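Local coordinates for protein COG3291: FOG: PKD repeat (Clostridium thermocellum, PDB 1WMX) that binds carbohydrate, probably cellulose or related glucans, as the family 30 binding module of CelJ, a much longer, probably cellulose-degrading protein, at residues W63-L68 and G103-V108; N125-T130 and Q134-P139; L9-F14 and S79-N84; P49-N54 and S173-T178; M144-N147 and D151-S154. All blocks are in the same frame, centred on the assembly; numbering follows the deposited sequence.

Contact 1 (W63-L68 and G103-V108); sequences WWISLL and GFRDKV
Leu67 and Ile65 meet the long side chain of Arg105, and both contacts are of the van der Waals kind. The CD2 branch of Leu67 does most of the touching: it lies over one face of the guanidinium, 3.6 Å above the plane and displaced toward the rim. Leu67 CD2 sits 3.9 Å from Arg105 NH1 and 3.9 Å from Arg105 CD, so one methyl group spans the aliphatic shank and the flat head. Ile65 adds the tip of its longer branch, with CD1 3.9 Å from Arg105 NH1. It approaches obliquely, neither over the face nor along the edge, and the two side chains cross at about a right angle. Arg105 reaches this place because its chain runs out straight from CG to NE, with CG placed trans to the backbone N (chi1 -176°).

The segments belong to the antiparallel five-stranded sheet of a beta-sandwich. They are not adjacent in it: strand 155-161 runs between strands 64-69 and 101-106, and all three contact side chains rise from one face of the sheet across it. Leu67 also rests on Val159 of that middle strand, while Ile65 packs on Trp22 of strand 21-25.

Charge is dealt with outside the two segments. Arg105 NH1 makes a salt bridge to Asp118 OD1, which should hold the guanidinium while the leucine methyl covers part of one face. Tyr113 of the second subunit packs on both Leu67 and Arg105, placing this patch at the interface of the two copies.

Contact 2 (N125-T130 and Q134-P139); sequences NYVTVT and QHVKIP
Gln134 swings its CG beside the backbone N (chi1 -65°) and then runs on extended, carrying its amide to the backbone of Thr128; Tyr126 takes the same first turn (chi1 -67°) and lays its ring against Ile138. Together they clamp the loop 125-130 along strand 134-139, whose paired neighbour in the larger sheet of the beta-sandwich is strand 86-93. The loop runs nearly antiparallel to the strand, yet side chains and water, not a ladder of backbone bonds, join them.

At one end the ring of Tyr126 is packed by apolar groups. Ile138 CG2 stands over one face in a CH-pi contact, 4.2 Å from the ring centroid and offset toward the rim. Pro139 CD comes obliquely to Tyr126 CE1 at 3.6 Å. The hydroxyl of Tyr126 bonds Asp142, beyond the strand. In the middle, Val127 CB meets Val136 CB at 4.2 Å, and Val127 CG2 lies against the amide of Gln134.

At the other end both ends of that amide are used. Its oxygen accepts from water 1, with Gln134 OE1 2.8 Å from the water, which in turn accepts from Thr128 N at 2.9 Å. Gln134 NE2 donates to water 2 at 3.1 Å, a water that also accepts from Thr130 N. These partners should fix which way round the amide is turned. Its direct bond, Gln134 NE2 to Thr128 O at 2.8 Å, lies nearly in the amide plane but reaches the acceptor 48° above the carbonyl plane.

Contact 3 (L9-F14 and S79-N84); sequences LDVQIF and SQYVEN. With SO4 (sulfate ion), chain C.
Tyr81 reaches Leu9 through one short hydrogen bond: Tyr81 OH donates to Leu9 O at 2.5 Å. The donor lies in the carbonyl plane, at a C=O...O angle of 156°, and the acceptor sits at the edge of the phenol, near the plane of the ring. With CG beside the backbone N (chi1 -70°), the ring points from the loop 79-84 toward the start of strand 11-14.

The apolar part is a single valine branch. Val11 CG2 lies 3.8 Å from Tyr81 OH and 4.1 Å from Tyr81 CZ, approaching the ring obliquely. Leu140 of helix 140-143 and Leu8 also pack on the tyrosine.

Further along the strand, a sulfate ion, probably from the crystallisation liquor, takes a nearly straight bond from Gln12 N to O2 (3.0 Å, 171°); Arg71 also binds the ion. The Gln12 side chain bends at its second torsion, letting NE2 donate to Phe14 O at 2.7 Å.

The phenol thus ties the loop 79-84 to the chain just ahead of strand 11-14 of the beta-sandwich, with Val11 its contact on the strand itself, and the hydroxyl of this largely buried tyrosine is satisfied by a backbone carbonyl although neither segment pairs with the other as a strand.

Contact 4 (P49-N54 and S173-T178); sequences PTLRLN and SDIKIT
Ser173 lies beside Thr50 at the closest backbone approach of the two segments, their CA atoms 5.2 Å apart. Ser173 CB meets the methyl branch of Thr50, with CG2 4.3 Å away, while Thr50 OG1 is taken up by the backbone oxygen of Val43. Asp174 then turns the corner: its backbone adopts a left-handed conformation (phi 43°, psi 57°), and the chain beyond it leaves the partner strand. Ile175 is the last residue to touch. Its CD1 comes to 4.1 Å from Leu51 CD2, and the two side chains cross at about a right angle. Leu51 gets there with CG trans to the backbone N (chi1 -166°), Ile175 with CG1 beside it, so one terminal methyl group from each meets in the buried interior. Lys176 points elsewhere and forms a long salt bridge back to Asp174, NZ to OD1 3.6 Å.

At the corner strand 168-178 changes partner within the larger sheet of the beta-sandwich. Before it, Phe172 and Val170 pair with Leu51 and Leu53 of strand 48-55; after it, Ile175 and Ile177 pair with strand 11-14. Strand 86-93 is a further neighbour in the same sheet, and the Ile175 side chain touches its Phe89 as well as Ile13 and Phe14 of strand 11-14.

Contact 5 (M144-N147 and D151-S154); sequences MKIN and DPSS
Pro152 offers its puckered ring to two side chains of the loop 144-147, one at each carbon flanking CG: Met144 SD meets CB at 3.8 Å, and Ile146 CG2 meets CD at 4.0 Å. The flat group beside it, the Asp151 carboxylate, faces its own segment, and all its three donors there come to one face. Ser153 OG meets OD1 on the syn side at 2.6 Å, 27° out of the plane. Ser153 N donates to Asp151 OD1 at 3.0 Å from well above the plane (54°). Ser154 OG donates to Asp151 OD2 at 3.0 Å, higher still over it.

The bond from Ser153 N makes an Asx turn of residues 151-153. Ser154 N donates to Asp151 O at 2.8 Å, closing an overlapping beta turn of residues 151-154 just before strand 155-161. Three hydrogen bonds to the carboxylate, two from hydroxyls and one from a backbone N-H, should hold its rotation and are likely to favour its charged form. Met144 to Ser154 are otherwise without regular structure, joining helix 140-143 to that strand of the five-stranded sheet of the beta-sandwich.

Across the contact everything is apolar. Met144 runs extended beyond CG and slides past the proline in the opposite direction, so that sulfur rather than the terminal methyl does the touching; Leu78 and Phe150 also pack on it. Ile146 crosses Pro152 at about a right angle, its CG2 set trans to the carbonyl carbon (chi1 79° places CG1 instead between N and C). Asp151 N is bonded to Asp106 OD1, beyond the two segments.

All five contacts lie in one beta-sandwich module. Contact 1 belongs to the five-stranded sheet, while contacts 2, 3 and 4 reach the larger one. Contact 4 spans the chain most widely, with contacts 1, 2 and 5 nested inside its loop; contact 3 crosses contacts 1 and 4. Contacts 3 and 4 share neighbouring strands, 11-14 and 168-178, and their centres are about 15 Å apart. The sheets meet where Phe104, Leu68 and Trp64 of contact 1 pack on Ile177, Leu51 and Leu53 of contact 4. At one end, contact 5 touches contact 1 through Asp106 and contact 3 through Lys145 and Glu83, thereby joining the loop 144-154 to the end of strand 101-106 and to the loop 79-84.

Contact 1 (W63-L68 and G103-V108)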
# COMPACT_ATOMS: atom_id res chain seq x y z
N TRP B 63 -7.76 9.61 4.46
CA TRP B 63 -6.66 8.75 4.88
C TRP B 63 -5.64 9.35 5.85
O TRP B 63 -5.54 10.56 6.03
CB TRP B 63 -5.88 8.26 3.65
CG TRP B 63 -5.10 9.37 3.02
CD1 TRP B 63 -5.58 10.36 2.21
CD2 TRP B 63 -3.71 9.66 3.23
NE1 TRP B 63 -4.58 11.25 1.91
CE2 TRP B 63 -3.42 10.85 2.52
CE3 TRP B 63 -2.69 9.03 3.95
CZ2 TRP B 63 -2.14 11.43 2.51
CZ3 TRP B 63 -1.42 9.61 3.94
CH2 TRP B 63 -1.16 10.79 3.23
N TRP B 64 -4.88 8.45 6.48
CA TRP B 64 -3.80 8.79 7.39
C TRP B 64 -3.02 7.51 7.60
O TRP B 64 -3.59 6.42 7.64
CB TRP B 64 -4.29 9.35 8.73
CG TRP B 64 -5.13 8.43 9.56
CD1 TRP B 64 -6.48 8.46 9.71
CD2 TRP B 64 -4.67 7.35 10.39
NE1 TRP B 64 -6.89 7.49 10.58
CE2 TRP B 64 -5.80 6.78 11.01
CE3 TRP B 64 -3.40 6.81 10.67
CZ2 TRP B 64 -5.72 5.70 11.90
CZ3 TRP B 64 -3.32 5.73 11.55
CH2 TRP B 64 -4.47 5.19 12.15
N ILE B 65 -1.70 7.64 7.71
CA ILE B 65 -0.85 6.48 7.88
C ILE B 65 0.31 6.80 8.80
O ILE B 65 0.73 7.94 8.91
CB ILE B 65 -0.30 6.04 6.52
CG1 ILE B 65 0.43 4.71 6.66
CG2 ILE B 65 0.64 7.11 5.97
CD1 ILE B 65 0.91 4.15 5.33
N SER B 66 0.82 5.78 9.49
CA SER B 66 1.97 5.95 10.35
C SER B 66 2.95 4.82 10.07
O SER B 66 2.61 3.65 10.23
CB SER B 66 1.58 5.91 11.82
OG SER B 66 2.73 6.06 12.64
N LEU B 67 4.16 5.17 9.63
CA LEU B 67 5.19 4.17 9.35
C LEU B 67 6.30 4.27 10.39
O LEU B 67 6.90 5.32 10.58
CB LEU B 67 5.77 4.37 7.94
CG LEU B 67 4.80 4.25 6.75
CD1 LEU B 67 5.45 4.79 5.50
CD2 LEU B 67 4.39 2.81 6.56
N LEU B 68 6.55 3.16 11.08
CA LEU B 68 7.60 3.12 12.10
C LEU B 68 8.68 2.13 11.62
O LEU B 68 8.46 0.92 11.60
CB LEU B 68 7.02 2.67 13.43
CG LEU B 68 5.86 3.51 13.99
CD1 LEU B 68 5.30 2.84 15.23
CD2 LEU B 68 6.34 4.93 14.30
N GLY B 103 -0.18 -3.41 10.67
CA GLY B 103 0.52 -4.46 9.90
C GLY B 103 1.98 -4.09 9.65
O GLY B 103 2.57 -3.30 10.38
N PHE B 104 2.54 -4.71 8.61
CA PHE B 104 3.95 -4.49 8.22
C PHE B 104 4.05 -4.24 6.71
O PHE B 104 3.15 -4.56 5.94
CB PHE B 104 4.80 -5.72 8.56
CG PHE B 104 4.94 -5.93 10.06
CD1 PHE B 104 5.97 -5.31 10.76
CD2 PHE B 104 4.03 -6.75 10.73
CE1 PHE B 104 6.09 -5.50 12.15
CE2 PHE B 104 4.15 -6.94 12.11
CZ PHE B 104 5.18 -6.31 12.82
N ARG B 105 5.16 -3.65 6.33
CA ARG B 105 5.46 -3.32 4.92
C ARG B 105 6.88 -3.78 4.65
O ARG B 105 7.75 -3.69 5.51
CB ARG B 105 5.33 -1.82 4.80
CG ARG B 105 5.49 -1.15 3.46
CD ARG B 105 5.44 0.30 3.82
NE ARG B 105 5.13 1.31 2.85
CZ ARG B 105 3.93 1.87 2.66
NH1 ARG B 105 2.83 1.45 3.31
NH2 ARG B 105 3.76 2.92 1.86
N ASP B 106 7.08 -4.27 3.45
CA ASP B 106 8.40 -4.74 3.04
C ASP B 106 8.90 -3.87 1.90
O ASP B 106 8.24 -2.91 1.50
CB ASP B 106 8.32 -6.20 2.59
CG ASP B 106 7.73 -6.37 1.20
OD1 ASP B 106 7.62 -7.54 0.70
OD2 ASP B 106 7.34 -5.35 0.54
N LYS B 107 10.05 -4.23 1.40
CA LYS B 107 10.67 -3.53 0.27
C LYS B 107 11.53 -4.53 -0.48
O LYS B 107 12.49 -5.08 0.07
CB LYS B 107 11.52 -2.35 0.75
CG LYS B 107 12.13 -1.55 -0.40
CD LYS B 107 12.79 -0.25 0.07
CE LYS B 107 13.98 -0.50 0.99
NZ LYS B 107 14.70 0.73 1.35
N VAL B 108 11.16 -4.76 -1.72
CA VAL B 108 11.88 -5.69 -2.61
C VAL B 108 12.06 -5.02 -3.96
O VAL B 108 11.15 -4.97 -4.78
CB VAL B 108 11.07 -6.98 -2.78
CG1 VAL B 108 11.75 -7.95 -3.74
CG2 VAL B 108 10.87 -7.70 -1.45

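Contact 2 (N125-T130 and Q134-P139)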
# COMPACT_ATOMS: atom_id res chain seq x y z
N ASN B 125 -9.24 -7.17 16.21
CA ASN B 125 -9.20 -8.64 16.09
C ASN B 125 -8.31 -9.27 17.14
O ASN B 125 -8.27 -10.49 17.30
CB ASN B 125 -8.65 -9.06 14.73
CG ASN B 125 -9.67 -8.89 13.63
OD1 ASN B 125 -9.36 -9.11 12.46
ND2 ASN B 125 -10.89 -8.51 13.97
N TYR B 126 -7.58 -8.45 17.88
CA TYR B 126 -6.67 -8.99 18.88
C TYR B 126 -6.83 -8.32 20.25
O TYR B 126 -6.21 -8.74 21.23
CB TYR B 126 -5.24 -8.83 18.39
CG TYR B 126 -4.98 -9.71 17.17
CD1 TYR B 126 -4.72 -11.07 17.32
CD2 TYR B 126 -5.01 -9.15 15.88
CE1 TYR B 126 -4.49 -11.88 16.21
CE2 TYR B 126 -4.79 -9.96 14.77
CZ TYR B 126 -4.53 -11.33 14.93
OH TYR B 126 -4.31 -12.12 13.84
N VAL B 127 -7.65 -7.30 20.31
CA VAL B 127 -7.89 -6.59 21.56
C VAL B 127 -9.10 -5.69 21.43
O VAL B 127 -9.53 -5.36 20.32
CB VAL B 127 -6.68 -5.73 21.93
CG1 VAL B 127 -6.47 -4.58 20.94
CG2 VAL B 127 -6.82 -5.11 23.33
N THR B 128 -9.63 -5.32 22.57
CA THR B 128 -10.76 -4.39 22.66
C THR B 128 -10.25 -3.27 23.54
O THR B 128 -10.34 -3.34 24.77
CB THR B 128 -12.01 -5.04 23.27
OG1 THR B 128 -12.47 -6.11 22.45
CG2 THR B 128 -13.15 -4.03 23.43
N VAL B 129 -9.70 -2.26 22.90
CA VAL B 129 -9.10 -1.12 23.61
C VAL B 129 -10.07 -0.48 24.62
O VAL B 129 -11.23 -0.19 24.32
CB VAL B 129 -8.65 -0.05 22.63
CG1 VAL B 129 -7.80 1.01 23.33
CG2 VAL B 129 -7.82 -0.66 21.50
N THR B 130 -9.52 -0.27 25.81
CA THR B 130 -10.24 0.35 26.94
C THR B 130 -9.46 1.57 27.38
O THR B 130 -8.50 1.98 26.72
CB THR B 130 -10.33 -0.60 28.13
OG1 THR B 130 -9.05 -0.69 28.76
CG2 THR B 130 -10.76 -2.01 27.71
N GLN B 134 -3.53 -2.43 28.40
CA GLN B 134 -3.65 -3.85 28.05
C GLN B 134 -2.44 -4.27 27.22
O GLN B 134 -1.96 -3.51 26.38
CB GLN B 134 -4.90 -4.12 27.20
CG GLN B 134 -6.22 -3.86 27.90
CD GLN B 134 -7.39 -4.43 27.11
OE1 GLN B 134 -7.53 -5.66 27.01
NE2 GLN B 134 -8.24 -3.60 26.55
N HIS B 135 -1.95 -5.46 27.46
CA HIS B 135 -0.83 -5.96 26.68
C HIS B 135 -1.41 -6.85 25.60
O HIS B 135 -2.14 -7.81 25.90
CB HIS B 135 0.13 -6.76 27.56
CG HIS B 135 1.32 -7.28 26.77
ND1 HIS B 135 1.21 -8.37 25.91
CD2 HIS B 135 2.61 -6.87 26.71
CE1 HIS B 135 2.40 -8.58 25.36
NE2 HIS B 135 3.24 -7.69 25.83
N VAL B 136 -1.12 -6.55 24.35
CA VAL B 136 -1.66 -7.36 23.25
C VAL B 136 -0.53 -8.01 22.45
O VAL B 136 0.57 -7.48 22.32
CB VAL B 136 -2.54 -6.49 22.33
CG1 VAL B 136 -2.46 -5.00 22.69
CG2 VAL B 136 -2.17 -6.64 20.85
N LYS B 137 -0.84 -9.18 21.93
CA LYS B 137 0.12 -9.95 21.13
C LYS B 137 -0.52 -10.33 19.80
O LYS B 137 -1.54 -11.02 19.77
CB LYS B 137 0.55 -11.22 21.88
CG LYS B 137 1.11 -10.94 23.28
CD LYS B 137 2.08 -12.03 23.74
CE LYS B 137 1.45 -13.42 23.76
NZ LYS B 137 2.40 -14.46 24.22
N ILE B 138 -0.05 -9.64 18.71
CA ILE B 138 -0.44 -10.07 17.37
C ILE B 138 0.60 -11.06 16.88
O ILE B 138 1.80 -10.80 16.90
CB ILE B 138 -0.54 -8.85 16.48
CG1 ILE B 138 -1.58 -7.87 17.01
CG2 ILE B 138 -0.94 -9.19 15.04
CD1 ILE B 138 -1.70 -6.60 16.18
N PRO B 139 0.50 -12.19 16.40
CA PRO B 139 1.19 -13.31 15.79
C PRO B 139 1.50 -13.04 14.29
O PRO B 139 0.59 -13.00 13.44
CB PRO B 139 0.33 -14.50 16.00
CG PRO B 139 -1.00 -14.01 16.59
CD PRO B 139 -0.95 -12.53 16.77
O HOH W 1 -9.47 -6.60 25.22
O HOH W 2 -6.66 -0.92 26.67

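Contact 3 (L9-F14 and S79-N84)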
# COMPACT_ATOMS: atom_id res chain seq x y z
N LEU B 9 17.05 -12.44 19.18
CA LEU B 9 16.81 -11.33 20.10
C LEU B 9 15.55 -10.59 19.67
O LEU B 9 15.15 -10.65 18.50
CB LEU B 9 17.99 -10.35 20.09
CG LEU B 9 19.30 -10.81 20.74
CD1 LEU B 9 19.07 -11.11 22.21
CD2 LEU B 9 19.82 -12.04 20.02
N ASP B 10 14.91 -9.91 20.61
CA ASP B 10 13.71 -9.15 20.32
C ASP B 10 14.06 -7.95 19.45
O ASP B 10 15.17 -7.42 19.51
CB ASP B 10 13.06 -8.64 21.61
CG ASP B 10 12.38 -9.73 22.39
OD1 ASP B 10 11.84 -9.43 23.48
OD2 ASP B 10 12.38 -10.90 21.93
N VAL B 11 13.11 -7.53 18.62
CA VAL B 11 13.31 -6.38 17.76
C VAL B 11 12.42 -5.30 18.35
O VAL B 11 11.19 -5.35 18.23
CB VAL B 11 12.89 -6.68 16.30
CG1 VAL B 11 13.03 -5.42 15.45
CG2 VAL B 11 13.78 -7.78 15.73
N GLN B 12 13.02 -4.36 18.94
CA GLN B 12 12.33 -3.31 19.61
C GLN B 12 11.98 -2.18 18.62
O GLN B 12 12.84 -1.70 17.88
CB GLN B 12 13.24 -2.86 20.61
CG GLN B 12 12.61 -1.78 21.41
CD GLN B 12 11.83 -2.31 22.59
OE1 GLN B 12 12.30 -3.24 23.26
NE2 GLN B 12 10.67 -1.76 22.89
N ILE B 13 10.70 -1.79 18.55
CA ILE B 13 10.27 -0.77 17.61
C ILE B 13 10.13 0.58 18.33
O ILE B 13 10.50 1.62 17.78
CB ILE B 13 8.94 -1.18 16.93
CG1 ILE B 13 9.17 -2.47 16.13
CG2 ILE B 13 8.46 -0.07 16.00
CD1 ILE B 13 7.91 -3.05 15.52
N PHE B 14 9.61 0.55 19.55
CA PHE B 14 9.46 1.75 20.35
C PHE B 14 9.69 1.42 21.80
O PHE B 14 9.20 0.41 22.30
CB PHE B 14 8.06 2.36 20.24
CG PHE B 14 7.79 3.41 21.29
CD1 PHE B 14 8.44 4.64 21.24
CD2 PHE B 14 6.96 3.14 22.38
CE1 PHE B 14 8.27 5.58 22.26
CE2 PHE B 14 6.78 4.08 23.41
CZ PHE B 14 7.44 5.30 23.35
N SER B 79 12.12 -13.34 8.72
CA SER B 79 11.61 -14.66 8.27
C SER B 79 11.64 -15.70 9.39
O SER B 79 10.72 -16.52 9.55
CB SER B 79 12.43 -15.21 7.10
OG SER B 79 13.78 -15.41 7.49
N GLN B 80 12.69 -15.67 10.16
CA GLN B 80 12.83 -16.65 11.23
C GLN B 80 11.98 -16.30 12.48
O GLN B 80 12.01 -17.00 13.48
CB GLN B 80 14.29 -16.79 11.71
N TYR B 81 11.22 -15.20 12.46
CA TYR B 81 10.35 -14.85 13.63
C TYR B 81 8.90 -15.24 13.32
O TYR B 81 8.02 -15.19 14.19
CB TYR B 81 10.36 -13.35 13.93
CG TYR B 81 11.68 -12.83 14.51
CD1 TYR B 81 12.83 -12.82 13.72
CD2 TYR B 81 11.73 -12.35 15.83
CE1 TYR B 81 14.03 -12.31 14.24
CE2 TYR B 81 12.93 -11.85 16.34
CZ TYR B 81 14.08 -11.82 15.55
OH TYR B 81 15.24 -11.31 16.04
N VAL B 82 8.58 -15.46 12.04
CA VAL B 82 7.21 -15.71 11.60
C VAL B 82 6.45 -16.87 12.24
O VAL B 82 5.38 -16.68 12.82
CB VAL B 82 7.16 -15.90 10.08
CG1 VAL B 82 5.72 -16.15 9.64
CG2 VAL B 82 7.72 -14.66 9.37
N GLU B 83 7.06 -18.10 12.19
CA GLU B 83 6.29 -19.30 12.58
C GLU B 83 5.95 -19.29 14.10
O GLU B 83 4.86 -19.76 14.48
CB GLU B 83 7.06 -20.68 12.13
CG GLU B 83 6.25 -21.53 11.10
CD GLU B 83 4.84 -21.01 10.92
OE1 GLU B 83 4.22 -21.20 9.82
OE2 GLU B 83 4.28 -20.38 11.88
N ASN B 84 6.71 -18.60 15.02
CA ASN B 84 6.35 -18.60 16.45
C ASN B 84 6.34 -17.20 17.09
O ASN B 84 5.94 -17.04 18.25
CB ASN B 84 7.34 -19.44 17.26
CG ASN B 84 7.54 -20.82 16.70
OD1 ASN B 84 6.59 -21.62 16.67
ND2 ASN B 84 8.73 -21.15 16.25
S SO4 C . 16.67 -3.53 17.95
O1 SO4 C . 15.70 -2.83 17.09
O2 SO4 C . 15.98 -4.09 19.12
O3 SO4 C . 17.71 -2.59 18.40
O4 SO4 C . 17.30 -4.62 17.18

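Contact 4 (P49-N54 and S173-T178)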
# COMPACT_ATOMS: atom_id res chain seq x y z
N PRO B 49 7.82 6.94 28.82
CA PRO B 49 6.89 7.69 27.98
C PRO B 49 6.25 6.78 26.94
O PRO B 49 6.77 5.71 26.63
CB PRO B 49 7.78 8.77 27.36
CG PRO B 49 9.12 8.11 27.30
CD PRO B 49 9.20 7.42 28.65
N THR B 50 5.12 7.21 26.39
CA THR B 50 4.43 6.40 25.41
C THR B 50 4.38 7.04 24.03
O THR B 50 4.73 8.21 23.85
CB THR B 50 3.01 6.12 25.91
OG1 THR B 50 2.30 7.35 26.05
CG2 THR B 50 3.06 5.42 27.27
N LEU B 51 3.96 6.25 23.04
CA LEU B 51 3.85 6.74 21.67
C LEU B 51 2.38 7.06 21.43
O LEU B 51 1.51 6.20 21.53
CB LEU B 51 4.34 5.65 20.72
CG LEU B 51 4.62 6.08 19.29
CD1 LEU B 51 5.64 7.22 19.26
CD2 LEU B 51 5.11 4.88 18.50
N ARG B 52 2.10 8.32 21.10
CA ARG B 52 0.72 8.78 20.87
C ARG B 52 0.25 8.79 19.42
O ARG B 52 0.82 9.49 18.57
CB ARG B 52 0.55 10.20 21.45
CG ARG B 52 -0.88 10.78 21.34
CD ARG B 52 -0.84 12.32 21.47
NE ARG B 52 0.04 12.70 22.56
CZ ARG B 52 0.83 13.76 22.57
NH1 ARG B 52 0.86 14.60 21.54
NH2 ARG B 52 1.63 13.95 23.61
N LEU B 53 -0.81 8.03 19.15
CA LEU B 53 -1.42 7.97 17.82
C LEU B 53 -2.69 8.80 17.98
O LEU B 53 -3.72 8.31 18.48
CB LEU B 53 -1.76 6.53 17.44
CG LEU B 53 -2.47 6.33 16.10
CD1 LEU B 53 -1.59 6.83 14.97
CD2 LEU B 53 -2.81 4.85 15.91
N ASN B 54 -2.63 10.05 17.55
CA ASN B 54 -3.74 10.98 17.74
C ASN B 54 -4.39 11.56 16.48
O ASN B 54 -3.85 12.46 15.83
CB ASN B 54 -3.25 12.12 18.63
CG ASN B 54 -4.34 13.11 18.99
OD1 ASN B 54 -4.05 14.26 19.31
ND2 ASN B 54 -5.59 12.66 18.94
N SER B 173 3.10 1.40 24.11
CA SER B 173 4.23 1.25 25.00
C SER B 173 4.93 -0.06 24.67
O SER B 173 4.30 -1.01 24.22
CB SER B 173 3.76 1.23 26.46
OG SER B 173 4.85 1.00 27.34
N ASP B 174 6.24 -0.10 24.87
CA ASP B 174 7.02 -1.31 24.65
C ASP B 174 6.64 -2.07 23.38
O ASP B 174 6.28 -3.25 23.44
CB ASP B 174 6.83 -2.24 25.86
CG ASP B 174 7.94 -3.27 25.99
OD1 ASP B 174 7.75 -4.24 26.76
OD2 ASP B 174 8.99 -3.12 25.35
N ILE B 175 6.72 -1.41 22.23
CA ILE B 175 6.39 -2.06 20.97
C ILE B 175 7.60 -2.87 20.47
O ILE B 175 8.69 -2.32 20.27
CB ILE B 175 6.00 -1.04 19.87
CG1 ILE B 175 4.86 -0.14 20.35
CG2 ILE B 175 5.56 -1.78 18.61
CD1 ILE B 175 4.50 0.96 19.37
N LYS B 176 7.41 -4.17 20.27
CA LYS B 176 8.49 -5.00 19.76
C LYS B 176 8.09 -6.31 19.11
O LYS B 176 6.93 -6.71 19.14
CB LYS B 176 9.55 -5.24 20.84
CG LYS B 176 9.01 -5.50 22.23
CD LYS B 176 8.38 -6.85 22.35
CE LYS B 176 7.92 -7.07 23.79
NZ LYS B 176 9.06 -6.93 24.73
N ILE B 177 9.07 -6.96 18.50
CA ILE B 177 8.87 -8.23 17.81
C ILE B 177 9.58 -9.33 18.59
O ILE B 177 10.78 -9.24 18.86
CB ILE B 177 9.50 -8.21 16.39
CG1 ILE B 177 9.08 -6.94 15.63
CG2 ILE B 177 9.10 -9.47 15.63
CD1 ILE B 177 7.69 -6.97 15.03
N THR B 178 8.83 -10.37 18.95
CA THR B 178 9.41 -11.50 19.68
C THR B 178 9.44 -12.71 18.76
O THR B 178 8.63 -12.82 17.84
CB THR B 178 8.60 -11.82 20.96
OG1 THR B 178 7.22 -12.02 20.64
CG2 THR B 178 8.72 -10.68 21.97

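Contact 5 (M144-N147 and D151-S154)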
# COMPACT_ATOMS: atom_id res chain seq x y z
N MET B 144 1.99 -12.28 8.07
CA MET B 144 3.05 -12.64 7.17
C MET B 144 3.00 -14.06 6.63
O MET B 144 4.04 -14.71 6.48
CB MET B 144 4.37 -12.53 7.86
CG MET B 144 4.70 -11.14 8.33
SD MET B 144 6.35 -11.08 8.96
CE MET B 144 6.69 -9.47 9.62
N LYS B 145 1.83 -14.55 6.36
CA LYS B 145 1.70 -15.88 5.74
C LYS B 145 1.14 -15.57 4.31
O LYS B 145 -0.04 -15.75 4.05
CB LYS B 145 0.79 -16.78 6.60
CG LYS B 145 1.58 -17.62 7.65
CD LYS B 145 0.97 -19.01 7.92
CE LYS B 145 1.88 -19.94 8.76
NZ LYS B 145 3.00 -20.49 7.99
N ILE B 146 2.12 -15.08 3.51
CA ILE B 146 2.02 -14.58 2.07
C ILE B 146 1.09 -15.34 1.03
O ILE B 146 -0.05 -15.77 1.34
CB ILE B 146 3.42 -14.60 1.41
CG1 ILE B 146 3.85 -16.00 0.94
CG2 ILE B 146 4.55 -14.13 2.33
CD1 ILE B 146 4.47 -16.00 -0.45
N ASN B 147 1.68 -15.44 -0.17
CA ASN B 147 1.12 -16.04 -1.42
C ASN B 147 0.73 -14.91 -2.32
O ASN B 147 0.46 -15.10 -3.50
CB ASN B 147 -0.13 -16.94 -1.19
CG ASN B 147 -0.25 -18.18 -2.16
OD1 ASN B 147 0.68 -18.50 -2.92
ND2 ASN B 147 -1.35 -18.91 -2.16
N ASP B 151 7.36 -10.24 1.46
CA ASP B 151 8.62 -10.92 1.74
C ASP B 151 9.12 -10.62 3.16
O ASP B 151 9.79 -9.61 3.40
CB ASP B 151 9.68 -10.49 0.71
CG ASP B 151 11.03 -11.13 0.96
OD1 ASP B 151 11.12 -11.99 1.85
OD2 ASP B 151 12.01 -10.78 0.24
N PRO B 152 8.79 -11.49 4.12
CA PRO B 152 9.21 -11.29 5.51
C PRO B 152 10.72 -11.15 5.75
O PRO B 152 11.14 -10.76 6.84
CB PRO B 152 8.59 -12.49 6.25
CG PRO B 152 8.42 -13.52 5.15
CD PRO B 152 7.94 -12.69 4.00
N SER B 153 11.53 -11.44 4.75
CA SER B 153 12.97 -11.30 4.90
C SER B 153 13.38 -9.86 4.55
O SER B 153 14.54 -9.49 4.74
CB SER B 153 13.71 -12.27 3.98
OG SER B 153 13.60 -11.86 2.62
N SER B 154 12.45 -9.06 4.04
CA SER B 154 12.74 -7.68 3.64
C SER B 154 11.81 -6.62 4.24
O SER B 154 11.40 -5.70 3.54
CB SER B 154 12.69 -7.55 2.12
OG SER B 154 13.49 -8.53 1.49